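Local coordinates for protein ATP-dependent Clp protease proteolytic subunit (Listeria monocytogenes, PDB 4JCQ) that probably cleaves peptide bonds in proteins, including misfolded ones, as the serine protease component of an ATP-dependent degradation machine assembled from heptameric rings, at residues 168-173 and 180-185; 95-98 and 104-107. All blocks are in the same frame, centred on the assembly; numbering follows the deposited sequence.

Following the chain from the N terminus, contact 2 comes first: five residues after 95-98 turn the chain back into 104-107, at the start of strand 105-108. Contact 1 follows in series, with no nesting or crossing: helix 170-176 and the turn after it bring 180-185 back past 168-173. The two meet through the parallel sheet, where strands 105-108 and 181-182 are neighbours. Ile183 N to Ser107 O, at 2.9 Å, and Asn180 N to Arg105 O, at 3.0 Å, are probable hydrogen bonds between them, and Val170 packs on Ser107. Contact 2 thus fixes a helix to an inner strand, and contact 1 joins the later helix 170-176 to strand 181-182 at the sheet's margin.

Contact 1: 168-173 and 180-185; sequences LSVNEA and NEIIEN
Val170 and Ile182 reach toward each other tip to tip, joining the first turn of helix 170-176 to strand 181-182, the outermost strand on this side of the parallel sheet within the chain. With CG1 beside the backbone N (chi1 -56°) and CD1 extended beyond it (chi2 164°), Ile182 turns both atoms to the valine. Val170 answers with the CG2 branch, which lies 3.7 Å from Ile182 CG1 and 3.8 Å from Ile182 CD1; its CG1 is the more distant branch. Asn171 starts out turned away from the strand, but its amide swings back across the isoleucine at about a right angle, bringing ND2 to 3.4 Å from Ile182 CD1.

The helix that supplies these groups begins with a capping box. Ser169 OG accepts from Glu172 N at 3.2 Å, while Ser169 N donates to Glu172 OE1 at 3.0 Å on the anti side of the carboxylate. Glu172 OE1 also forms a salt bridge with Arg138 of a neighbouring subunit, tying the cap to the ring assembly. Across the contact itself, no hydrogen bond forms: the helix start is held by directional polar bonds of its own, whereas its hold on Ile182 is nondirectional van der Waals packing near the surface.

Contact 2: 95-98 and 104-107; sequences TIYL and NRFS
The Tyr97 ring receives Phe106 O at its edge, in the ring plane, while the aliphatic chain of Arg105 comes up to it obliquely. The Arg105 guanidinium has one face occupied by Leu98: the CD2 methyl sits 3.5 Å above its plane, over the centre. Ring and guanidinium are turned 57° against each other and do not stack; Tyr97 meets the arginine through CE2, 3.6 Å from Arg105 CD.

The phenol extends past this arginine to the strand backbone, where Tyr97 OH donates to Phe106 O at 2.7 Å. The donor approaches from above the carbonyl plane, 60° out of it, so this short bond does not use a lone-pair direction. Arg105 leaves the strand toward the helix, and a bend at chi3 (-65°) turns its head beneath the Leu98 methyl, with CD held 3.4 Å from Tyr97 O.

The charged head finds its polar partners beyond the two segments. NE donates to Ile178 O, NH1 to Ala100 O, and NH2 to both Ala150 O and Gly177 O, so one side chain gathers backbone carbonyls from three different parts of the chain. Leu98 also packs on helix 133-151, and Tyr97 on Val83 of strand 81-86, placing the contact between sheet and helices in the core of this ClpP/crotonase fold. The Tyr97 side chain is about 10 Å from that of Ser91, the predicted nucleophile, which immediately precedes helix 92-97.

With all three guanidinium nitrogens engaged and a methyl over one face, the buried positive charge is probably stabilised by carbonyl dipoles, while the tyrosine hydroxyl links the end of helix 92-97 to strand 105-108, next to the outermost strand.

Contact 1: 168-173 and 180-185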
ATOM      1  N   LEU H 168       9.385  -5.390 -37.793  1.00 26.48           N
ATOM      2  CA  LEU H 168      10.718  -5.611 -38.321  1.00 26.80           C
ATOM      3  C   LEU H 168      11.498  -6.505 -37.371  1.00 25.96           C
ATOM      4  O   LEU H 168      11.476  -6.301 -36.153  1.00 24.02           O
ATOM      5  CB  LEU H 168      11.454  -4.278 -38.490  1.00 28.10           C
ATOM      6  CG  LEU H 168      10.894  -3.258 -39.485  1.00 30.48           C
ATOM      7  CD1 LEU H 168      11.445  -1.874 -39.180  1.00 30.08           C
ATOM      8  CD2 LEU H 168      11.199  -3.659 -40.921  1.00 32.44           C
ATOM      9  N   SER H 169      12.188  -7.496 -37.932  1.00 25.03           N
ATOM     10  CA  SER H 169      13.143  -8.288 -37.171  1.00 25.08           C
ATOM     11  C   SER H 169      14.317  -7.392 -36.783  1.00 24.06           C
ATOM     12  O   SER H 169      14.456  -6.283 -37.311  1.00 23.46           O
ATOM     13  CB  SER H 169      13.635  -9.480 -37.995  1.00 26.57           C
ATOM     14  OG  SER H 169      14.470  -9.056 -39.060  1.00 26.16           O
ATOM     15  N   VAL H 170      15.155  -7.870 -35.869  1.00 23.99           N
ATOM     16  CA  VAL H 170      16.318  -7.105 -35.417  1.00 25.06           C
ATOM     17  C   VAL H 170      17.253  -6.742 -36.586  1.00 25.35           C
ATOM     18  O   VAL H 170      17.770  -5.622 -36.650  1.00 23.95           O
ATOM     19  CB  VAL H 170      17.058  -7.817 -34.250  1.00 25.65           C
ATOM     20  CG1 VAL H 170      17.723  -9.115 -34.705  1.00 26.14           C
ATOM     21  CG2 VAL H 170      18.065  -6.884 -33.592  1.00 25.15           C
ATOM     22  N   ASN H 171      17.431  -7.677 -37.518  1.00 26.21           N
ATOM     23  CA  ASN H 171      18.249  -7.445 -38.713  1.00 27.88           C
ATOM     24  C   ASN H 171      17.625  -6.441 -39.680  1.00 26.70           C
ATOM     25  O   ASN H 171      18.327  -5.605 -40.252  1.00 27.82           O
ATOM     26  CB  ASN H 171      18.552  -8.765 -39.430  1.00 29.23           C
ATOM     27  CG  ASN H 171      19.579  -9.610 -38.693  1.00 33.17           C
ATOM     28  OD1 ASN H 171      19.332 -10.775 -38.384  1.00 38.54           O
ATOM     29  ND2 ASN H 171      20.736  -9.025 -38.411  1.00 33.13           N
ATOM     30  N   GLU H 172      16.308  -6.526 -39.855  1.00 26.81           N
ATOM     31  CA  GLU H 172      15.568  -5.580 -40.692  1.00 27.45           C
ATOM     32  C   GLU H 172      15.579  -4.173 -40.097  1.00 25.84           C
ATOM     33  O   GLU H 172      15.665  -3.188 -40.831  1.00 25.74           O
ATOM     34  CB  GLU H 172      14.128  -6.050 -40.901  1.00 29.66           C
ATOM     35  CG  GLU H 172      13.989  -7.250 -41.826  1.00 31.65           C
ATOM     36  CD  GLU H 172      12.562  -7.759 -41.925  1.00 35.56           C
ATOM     37  OE1 GLU H 172      11.813  -7.676 -40.927  1.00 32.17           O
ATOM     38  OE2 GLU H 172      12.189  -8.252 -43.007  1.00 38.43           O
ATOM     39  N   ALA H 173      15.499  -4.090 -38.770  1.00 25.01           N
ATOM     40  CA  ALA H 173      15.541  -2.810 -38.063  1.00 24.61           C
ATOM     41  C   ALA H 173      16.912  -2.150 -38.188  1.00 25.33           C
ATOM     42  O   ALA H 173      17.018  -0.922 -38.223  1.00 26.11           O
ATOM     43  CB  ALA H 173      15.166  -2.997 -36.600  1.00 23.31           C
ATOM     44  N   ASN H 180      21.695   0.403 -34.793  1.00 26.74           N
ATOM     45  CA  ASN H 180      23.039   0.528 -35.350  1.00 29.88           C
ATOM     46  C   ASN H 180      23.861  -0.745 -35.176  1.00 30.64           C
ATOM     47  O   ASN H 180      24.565  -1.166 -36.096  1.00 29.65           O
ATOM     48  CB  ASN H 180      23.781   1.715 -34.733  1.00 30.90           C
ATOM     49  CG  ASN H 180      25.010   2.119 -35.532  1.00 33.43           C
ATOM     50  OD1 ASN H 180      26.123   2.158 -35.004  1.00 34.35           O
ATOM     51  ND2 ASN H 180      24.812   2.426 -36.807  1.00 32.20           N
ATOM     52  N   GLU H 181      23.764  -1.353 -33.995  1.00 29.50           N
ATOM     53  CA  GLU H 181      24.578  -2.514 -33.655  1.00 31.05           C
ATOM     54  C   GLU H 181      23.789  -3.534 -32.836  1.00 29.82           C
ATOM     55  O   GLU H 181      23.137  -3.184 -31.852  1.00 28.75           O
ATOM     56  CB  GLU H 181      25.829  -2.069 -32.889  1.00 33.34           C
ATOM     57  CG  GLU H 181      26.911  -3.129 -32.759  1.00 38.59           C
ATOM     58  CD  GLU H 181      28.162  -2.618 -32.063  1.00 44.52           C
ATOM     59  OE1 GLU H 181      28.946  -3.455 -31.568  1.00 50.69           O
ATOM     60  OE2 GLU H 181      28.368  -1.385 -32.009  1.00 46.85           O
ATOM     61  N   ILE H 182      23.852  -4.792 -33.261  1.00 28.79           N
ATOM     62  CA  ILE H 182      23.244  -5.892 -32.518  1.00 28.37           C
ATOM     63  C   ILE H 182      24.300  -6.504 -31.602  1.00 29.39           C
ATOM     64  O   ILE H 182      25.376  -6.901 -32.056  1.00 29.43           O
ATOM     65  CB  ILE H 182      22.650  -6.964 -33.461  1.00 28.33           C
ATOM     66  CG1 ILE H 182      21.640  -6.326 -34.423  1.00 27.75           C
ATOM     67  CG2 ILE H 182      22.001  -8.091 -32.660  1.00 28.47           C
ATOM     68  CD1 ILE H 182      21.280  -7.187 -35.616  1.00 29.53           C
ATOM     69  N   ILE H 183      23.991  -6.562 -30.309  1.00 29.37           N
ATOM     70  CA  ILE H 183      24.928  -7.072 -29.307  1.00 31.08           C
ATOM     71  C   ILE H 183      24.331  -8.226 -28.499  1.00 31.18           C
ATOM     72  O   ILE H 183      23.129  -8.253 -28.229  1.00 28.93           O
ATOM     73  CB  ILE H 183      25.431  -5.954 -28.358  1.00 32.81           C
ATOM     74  CG1 ILE H 183      24.252  -5.199 -27.721  1.00 32.44           C
ATOM     75  CG2 ILE H 183      26.358  -5.001 -29.106  1.00 35.05           C
ATOM     76  CD1 ILE H 183      24.619  -4.343 -26.527  1.00 34.46           C
ATOM     77  N   GLU H 184      25.185  -9.173 -28.123  1.00 32.71           N
ATOM     78  CA  GLU H 184      24.772 -10.319 -27.322  1.00 36.01           C
ATOM     79  C   GLU H 184      25.396 -10.272 -25.925  1.00 37.03           C
ATOM     80  O   GLU H 184      24.796 -10.746 -24.958  1.00 31.74           O
ATOM     81  CB  GLU H 184      25.152 -11.623 -28.029  1.00 41.32           C
ATOM     82  CG  GLU H 184      24.461 -12.864 -27.481  1.00 46.02           C
ATOM     83  CD  GLU H 184      24.983 -14.155 -28.089  1.00 54.83           C
ATOM     84  OE1 GLU H 184      25.075 -15.158 -27.350  1.00 56.62           O
ATOM     85  OE2 GLU H 184      25.302 -14.172 -29.298  1.00 60.18           O
ATOM     86  N   ASN H 185      26.593  -9.694 -25.835  1.00 39.28           N
ATOM     87  CA  ASN H 185      27.356  -9.641 -24.586  1.00 44.12           C
ATOM     88  C   ASN H 185      27.747  -8.218 -24.181  1.00 48.99           C
ATOM     89  O   ASN H 185      27.523  -7.264 -24.930  1.00 48.53           O
ATOM     90  CB  ASN H 185      28.610 -10.519 -24.691  1.00 47.57           C
ATOM     91  CG  ASN H 185      28.285 -11.980 -24.942  1.00 49.52           C
ATOM     92  OD1 ASN H 185      28.636 -12.532 -25.984  1.00 53.90           O
ATOM     93  ND2 ASN H 185      27.610 -12.613 -23.990  1.00 50.34           N
TER

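Contact 2: 95-98 and 104-107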
ATOM      1  N   THR H  95       9.886   6.179 -30.778  1.00 20.80           N
ATOM      2  CA  THR H  95      10.187   7.604 -30.667  1.00 21.38           C
ATOM      3  C   THR H  95      11.237   7.848 -29.578  1.00 21.05           C
ATOM      4  O   THR H  95      12.193   8.600 -29.786  1.00 22.37           O
ATOM      5  CB  THR H  95       8.904   8.418 -30.401  1.00 22.48           C
ATOM      6  OG1 THR H  95       7.958   8.152 -31.444  1.00 24.51           O
ATOM      7  CG2 THR H  95       9.196   9.918 -30.366  1.00 23.66           C
ATOM      8  N   ILE H  96      11.060   7.191 -28.434  1.00 20.69           N
ATOM      9  CA  ILE H  96      12.020   7.256 -27.330  1.00 20.27           C
ATOM     10  C   ILE H  96      13.371   6.668 -27.739  1.00 20.48           C
ATOM     11  O   ILE H  96      14.413   7.291 -27.534  1.00 21.49           O
ATOM     12  CB  ILE H  96      11.482   6.530 -26.075  1.00 19.20           C
ATOM     13  CG1 ILE H  96      10.304   7.308 -25.480  1.00 19.03           C
ATOM     14  CG2 ILE H  96      12.584   6.342 -25.036  1.00 19.54           C
ATOM     15  CD1 ILE H  96       9.438   6.498 -24.537  1.00 18.88           C
ATOM     16  N   TYR H  97      13.338   5.473 -28.325  1.00 20.52           N
ATOM     17  CA  TYR H  97      14.541   4.779 -28.786  1.00 20.09           C
ATOM     18  C   TYR H  97      15.386   5.654 -29.712  1.00 20.97           C
ATOM     19  O   TYR H  97      16.615   5.705 -29.587  1.00 21.50           O
ATOM     20  CB  TYR H  97      14.151   3.465 -29.483  1.00 19.34           C
ATOM     21  CG  TYR H  97      15.322   2.612 -29.916  1.00 19.66           C
ATOM     22  CD1 TYR H  97      15.879   1.666 -29.055  1.00 19.71           C
ATOM     23  CD2 TYR H  97      15.870   2.747 -31.193  1.00 20.21           C
ATOM     24  CE1 TYR H  97      16.954   0.882 -29.451  1.00 19.90           C
ATOM     25  CE2 TYR H  97      16.945   1.970 -31.598  1.00 20.34           C
ATOM     26  CZ  TYR H  97      17.484   1.043 -30.726  1.00 20.05           C
ATOM     27  OH  TYR H  97      18.549   0.276 -31.134  1.00 20.28           O
ATOM     28  N   LEU H  98      14.715   6.361 -30.619  1.00 21.47           N
ATOM     29  CA  LEU H  98      15.381   7.186 -31.621  1.00 22.86           C
ATOM     30  C   LEU H  98      15.899   8.531 -31.099  1.00 24.08           C
ATOM     31  O   LEU H  98      16.478   9.306 -31.863  1.00 25.98           O
ATOM     32  CB  LEU H  98      14.466   7.392 -32.838  1.00 23.44           C
ATOM     33  CG  LEU H  98      14.157   6.162 -33.700  1.00 23.07           C
ATOM     34  CD1 LEU H  98      13.139   6.508 -34.774  1.00 22.66           C
ATOM     35  CD2 LEU H  98      15.414   5.570 -34.326  1.00 24.03           C
ATOM     36  N   ASN H 104      24.861   5.248 -30.915  1.00 29.07           N
ATOM     37  CA  ASN H 104      24.550   4.834 -29.546  1.00 28.61           C
ATOM     38  C   ASN H 104      23.271   3.994 -29.442  1.00 26.66           C
ATOM     39  O   ASN H 104      22.739   3.797 -28.347  1.00 26.56           O
ATOM     40  CB  ASN H 104      24.462   6.057 -28.626  1.00 29.11           C
ATOM     41  CG  ASN H 104      25.773   6.815 -28.534  1.00 30.76           C
ATOM     42  OD1 ASN H 104      26.847   6.218 -28.466  1.00 29.23           O
ATOM     43  ND2 ASN H 104      25.690   8.141 -28.526  1.00 31.73           N
ATOM     44  N   ARG H 105      22.792   3.492 -30.579  1.00 25.76           N
ATOM     45  CA  ARG H 105      21.559   2.700 -30.613  1.00 24.74           C
ATOM     46  C   ARG H 105      21.847   1.215 -30.819  1.00 24.39           C
ATOM     47  O   ARG H 105      22.263   0.787 -31.901  1.00 25.49           O
ATOM     48  CB  ARG H 105      20.582   3.237 -31.669  1.00 24.27           C
ATOM     49  CG  ARG H 105      20.182   4.691 -31.450  1.00 25.23           C
ATOM     50  CD  ARG H 105      18.839   5.032 -32.081  1.00 23.99           C
ATOM     51  NE  ARG H 105      18.858   4.937 -33.538  1.00 25.39           N
ATOM     52  CZ  ARG H 105      19.013   5.971 -34.365  1.00 26.07           C
ATOM     53  NH1 ARG H 105      19.165   7.203 -33.892  1.00 25.50           N
ATOM     54  NH2 ARG H 105      19.012   5.767 -35.676  1.00 25.58           N
ATOM     55  N   PHE H 106      21.616   0.442 -29.762  1.00 23.52           N
ATOM     56  CA  PHE H 106      21.937  -0.981 -29.737  1.00 23.49           C
ATOM     57  C   PHE H 106      20.682  -1.837 -29.621  1.00 21.68           C
ATOM     58  O   PHE H 106      19.605  -1.343 -29.270  1.00 20.96           O
ATOM     59  CB  PHE H 106      22.877  -1.296 -28.565  1.00 24.17           C
ATOM     60  CG  PHE H 106      24.178  -0.539 -28.601  1.00 27.20           C
ATOM     61  CD1 PHE H 106      24.280   0.727 -28.030  1.00 29.38           C
ATOM     62  CD2 PHE H 106      25.307  -1.098 -29.194  1.00 27.74           C
ATOM     63  CE1 PHE H 106      25.479   1.424 -28.058  1.00 31.36           C
ATOM     64  CE2 PHE H 106      26.510  -0.405 -29.223  1.00 28.87           C
ATOM     65  CZ  PHE H 106      26.595   0.857 -28.654  1.00 30.35           C
ATOM     66  N   SER H 107      20.826  -3.125 -29.916  1.00 21.08           N
ATOM     67  CA  SER H 107      19.746  -4.078 -29.708  1.00 20.67           C
ATOM     68  C   SER H 107      20.247  -5.427 -29.222  1.00 20.25           C
ATOM     69  O   SER H 107      21.277  -5.927 -29.683  1.00 21.02           O
ATOM     70  CB  SER H 107      18.939  -4.275 -30.989  1.00 20.90           C
ATOM     71  OG  SER H 107      17.804  -5.088 -30.741  1.00 21.05           O
TER